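Serpin48 (Tenebrio molitor, PDB 3OZQ) inhibits the protease SPE with high specificity in insect innate immunity, probably acting as a serine protease inhibitor like other serpins. Local coordinates at residues A[183-187]-A[198-203]. Sequence-based numbering, arbitrary orientation.
Sequences HTRKS and QVDTMY
Strands 185-190 and 196-205 form an antiparallel beta hairpin in the serpin fold, and Arg185 and Ser187 on one strand meet Tyr203 on the other. Arg185 and Thr201 make a hydrogen-bonded pair, with Arg185 N to Thr201 O at 3.0 Å and Thr201 N to Arg185 O at 2.7 Å; Ser187 and Val199 make the next such pair. On the face shared by Arg185, Ser187 and Thr201, the Arg185 guanidinium lies flat over the Tyr203 ring, planes 11° apart and centres 4.2 Å apart. Arg185 CG sits between its backbone N and carbonyl carbon (chi1 52°), and with a bend at chi3 the chain carries NH1 over the ring. In the ring plane, Ser187 OG hydrogen-bonds Tyr203 OH at 2.8 Å. Replacing Tyr203 by an alanine would probably leave the guanidinium without its flat support and the serine hydroxyl without this partner. On the other face, Lys186 NZ makes a weak, long salt bridge to Asp200 OD1 (3.4 Å), and a water accepts from both Lys186 NZ and Asp200 N. Strand 260-278 flanks 196-205 through backbone bonds of Asp200 and Met202. Backbone bonds thus set the register, the guanidinium-ring stack and serine-tyrosine bond reinforce one face, and the lysine-aspartate pair probably adds little on the other.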
ATOM      1  N   HIS A 183      23.991   5.261  17.932  1.00 55.36           N
ATOM      2  CA  HIS A 183      24.014   6.624  17.418  1.00 55.22           C
ATOM      3  C   HIS A 183      22.620   7.229  17.250  1.00 49.87           C
ATOM      4  O   HIS A 183      22.466   8.363  16.802  1.00 49.87           O
ATOM      5  CB  HIS A 183      24.817   6.680  16.120  1.00 53.91           C
ATOM      6  CG  HIS A 183      26.257   6.314  16.302  1.00 62.70           C
ATOM      7  ND1 HIS A 183      27.014   5.743  15.302  1.00 61.66           N
ATOM      8  CD2 HIS A 183      27.077   6.436  17.372  1.00 55.35           C
ATOM      9  CE1 HIS A 183      28.239   5.530  15.749  1.00 63.70           C
ATOM     10  NE2 HIS A 183      28.302   5.940  17.003  1.00 61.20           N
ATOM     11  N   THR A 184      21.606   6.474  17.636  1.00 48.64           N
ATOM     12  CA  THR A 184      20.250   6.981  17.608  1.00 50.27           C
ATOM     13  C   THR A 184      19.984   7.956  18.758  1.00 53.25           C
ATOM     14  O   THR A 184      20.228   7.639  19.929  1.00 54.05           O
ATOM     15  CB  THR A 184      19.239   5.825  17.650  1.00 47.88           C
ATOM     16  OG1 THR A 184      19.359   5.065  16.439  1.00 43.50           O
ATOM     17  CG2 THR A 184      17.847   6.354  17.803  1.00 41.67           C
ATOM     18  N   ARG A 185      19.480   9.140  18.421  1.00 44.74           N
ATOM     19  CA  ARG A 185      19.261  10.183  19.412  1.00 47.00           C
ATOM     20  C   ARG A 185      18.087  11.078  19.046  1.00 51.36           C
ATOM     21  O   ARG A 185      17.635  11.088  17.897  1.00 47.73           O
ATOM     22  CB  ARG A 185      20.526  11.031  19.571  1.00 47.40           C
ATOM     23  CG  ARG A 185      21.066  11.562  18.259  1.00 44.00           C
ATOM     24  CD  ARG A 185      22.255  12.510  18.461  1.00 49.06           C
ATOM     25  NE  ARG A 185      22.057  13.731  17.683  1.00 48.65           N
ATOM     26  CZ  ARG A 185      22.630  13.981  16.510  1.00 47.45           C
ATOM     27  NH1 ARG A 185      23.483  13.112  15.980  1.00 47.97           N
ATOM     28  NH2 ARG A 185      22.369  15.117  15.876  1.00 48.64           N
ATOM     29  N   LYS A 186      17.592  11.816  20.037  1.00 47.13           N
ATOM     30  CA  LYS A 186      16.546  12.814  19.844  1.00 49.16           C
ATOM     31  C   LYS A 186      17.113  13.979  19.047  1.00 50.53           C
ATOM     32  O   LYS A 186      18.145  14.521  19.418  1.00 48.87           O
ATOM     33  CB  LYS A 186      16.082  13.348  21.205  1.00 46.35           C
ATOM     34  CG  LYS A 186      15.398  12.344  22.088  1.00 53.51           C
ATOM     35  CD  LYS A 186      14.037  11.978  21.514  1.00 52.76           C
ATOM     36  CE  LYS A 186      13.144  11.307  22.539  1.00 54.18           C
ATOM     37  NZ  LYS A 186      11.859  10.887  21.895  1.00 51.09           N
ATOM     38  N   SER A 187      16.440  14.381  17.971  1.00 47.89           N
ATOM     39  CA  SER A 187      16.905  15.522  17.172  1.00 49.16           C
ATOM     40  C   SER A 187      15.746  16.331  16.593  1.00 50.89           C
ATOM     41  O   SER A 187      14.613  15.847  16.523  1.00 48.31           O
ATOM     42  CB  SER A 187      17.812  15.060  16.030  1.00 43.08           C
ATOM     43  OG  SER A 187      18.858  14.227  16.494  1.00 46.15           O
ATOM     44  N   GLN A 198      11.554  17.321  19.049  1.00 53.28           N
ATOM     45  CA  GLN A 198      12.658  16.395  19.256  1.00 52.47           C
ATOM     46  C   GLN A 198      12.146  14.963  19.151  1.00 53.31           C
ATOM     47  O   GLN A 198      11.296  14.538  19.932  1.00 54.41           O
ATOM     48  CB  GLN A 198      13.286  16.626  20.624  1.00 57.69           C
ATOM     49  CG  GLN A 198      13.859  18.013  20.794  1.00 55.79           C
ATOM     50  CD  GLN A 198      15.308  18.084  20.392  1.00 55.27           C
ATOM     51  OE1 GLN A 198      15.628  18.302  19.231  1.00 56.91           O
ATOM     52  NE2 GLN A 198      16.205  17.911  21.366  1.00 60.53           N
ATOM     53  N   VAL A 199      12.653  14.221  18.177  1.00 51.53           N
ATOM     54  CA  VAL A 199      12.214  12.843  18.005  1.00 49.54           C
ATOM     55  C   VAL A 199      13.415  11.947  17.778  1.00 45.54           C
ATOM     56  O   VAL A 199      14.480  12.417  17.416  1.00 47.00           O
ATOM     57  CB  VAL A 199      11.224  12.703  16.830  1.00 46.59           C
ATOM     58  CG1 VAL A 199      10.042  13.638  17.020  1.00 40.97           C
ATOM     59  CG2 VAL A 199      11.924  12.981  15.506  1.00 40.07           C
ATOM     60  N   ASP A 200      13.230  10.654  17.995  1.00 48.77           N
ATOM     61  CA  ASP A 200      14.291   9.677  17.812  1.00 41.88           C
ATOM     62  C   ASP A 200      14.728   9.644  16.353  1.00 46.74           C
ATOM     63  O   ASP A 200      13.902   9.473  15.451  1.00 42.08           O
ATOM     64  CB  ASP A 200      13.783   8.308  18.257  1.00 47.10           C
ATOM     65  CG  ASP A 200      13.347   8.302  19.713  1.00 50.08           C
ATOM     66  OD1 ASP A 200      14.130   8.790  20.556  1.00 53.05           O
ATOM     67  OD2 ASP A 200      12.220   7.840  20.015  1.00 60.22           O
ATOM     68  N   THR A 201      16.027   9.815  16.130  1.00 38.24           N
ATOM     69  CA  THR A 201      16.571   9.893  14.791  1.00 39.29           C
ATOM     70  C   THR A 201      17.785   8.973  14.675  1.00 41.48           C
ATOM     71  O   THR A 201      18.613   8.905  15.583  1.00 43.24           O
ATOM     72  CB  THR A 201      16.924  11.357  14.440  1.00 40.72           C
ATOM     73  OG1 THR A 201      15.726  12.148  14.462  1.00 38.88           O
ATOM     74  CG2 THR A 201      17.569  11.454  13.067  1.00 38.52           C
ATOM     75  N   MET A 202      17.866   8.250  13.562  1.00 41.22           N
ATOM     76  CA  MET A 202      18.918   7.273  13.321  1.00 41.18           C
ATOM     77  C   MET A 202      19.932   7.840  12.338  1.00 39.04           C
ATOM     78  O   MET A 202      19.576   8.635  11.475  1.00 37.67           O
ATOM     79  CB  MET A 202      18.327   5.983  12.733  1.00 40.90           C
ATOM     80  CG  MET A 202      17.036   5.509  13.368  1.00 40.81           C
ATOM     81  SD  MET A 202      16.454   3.970  12.597  1.00 42.91           S
ATOM     82  CE  MET A 202      16.105   4.557  10.942  1.00 39.88           C
ATOM     83  N   TYR A 203      21.186   7.407  12.449  1.00 40.98           N
ATOM     84  CA  TYR A 203      22.262   7.994  11.659  1.00 37.13           C
ATOM     85  C   TYR A 203      23.144   6.955  10.977  1.00 40.22           C
ATOM     86  O   TYR A 203      23.616   6.015  11.607  1.00 45.31           O
ATOM     87  CB  TYR A 203      23.114   8.948  12.531  1.00 42.10           C
ATOM     88  CG  TYR A 203      22.351  10.170  12.981  1.00 38.93           C
ATOM     89  CD1 TYR A 203      22.427  11.361  12.266  1.00 39.02           C
ATOM     90  CD2 TYR A 203      21.534  10.128  14.106  1.00 36.60           C
ATOM     91  CE1 TYR A 203      21.723  12.476  12.661  1.00 34.87           C
ATOM     92  CE2 TYR A 203      20.822  11.237  14.505  1.00 39.41           C
ATOM     93  CZ  TYR A 203      20.919  12.406  13.777  1.00 37.76           C
ATOM     94  OH  TYR A 203      20.193  13.503  14.161  1.00 39.39           O
TER
HETATM   95  O   HOH W   1      26.167   6.772  13.112  1.00 56.06           O
HETATM   96  O   HOH W   2      10.580  10.028  19.330  1.00 49.65           O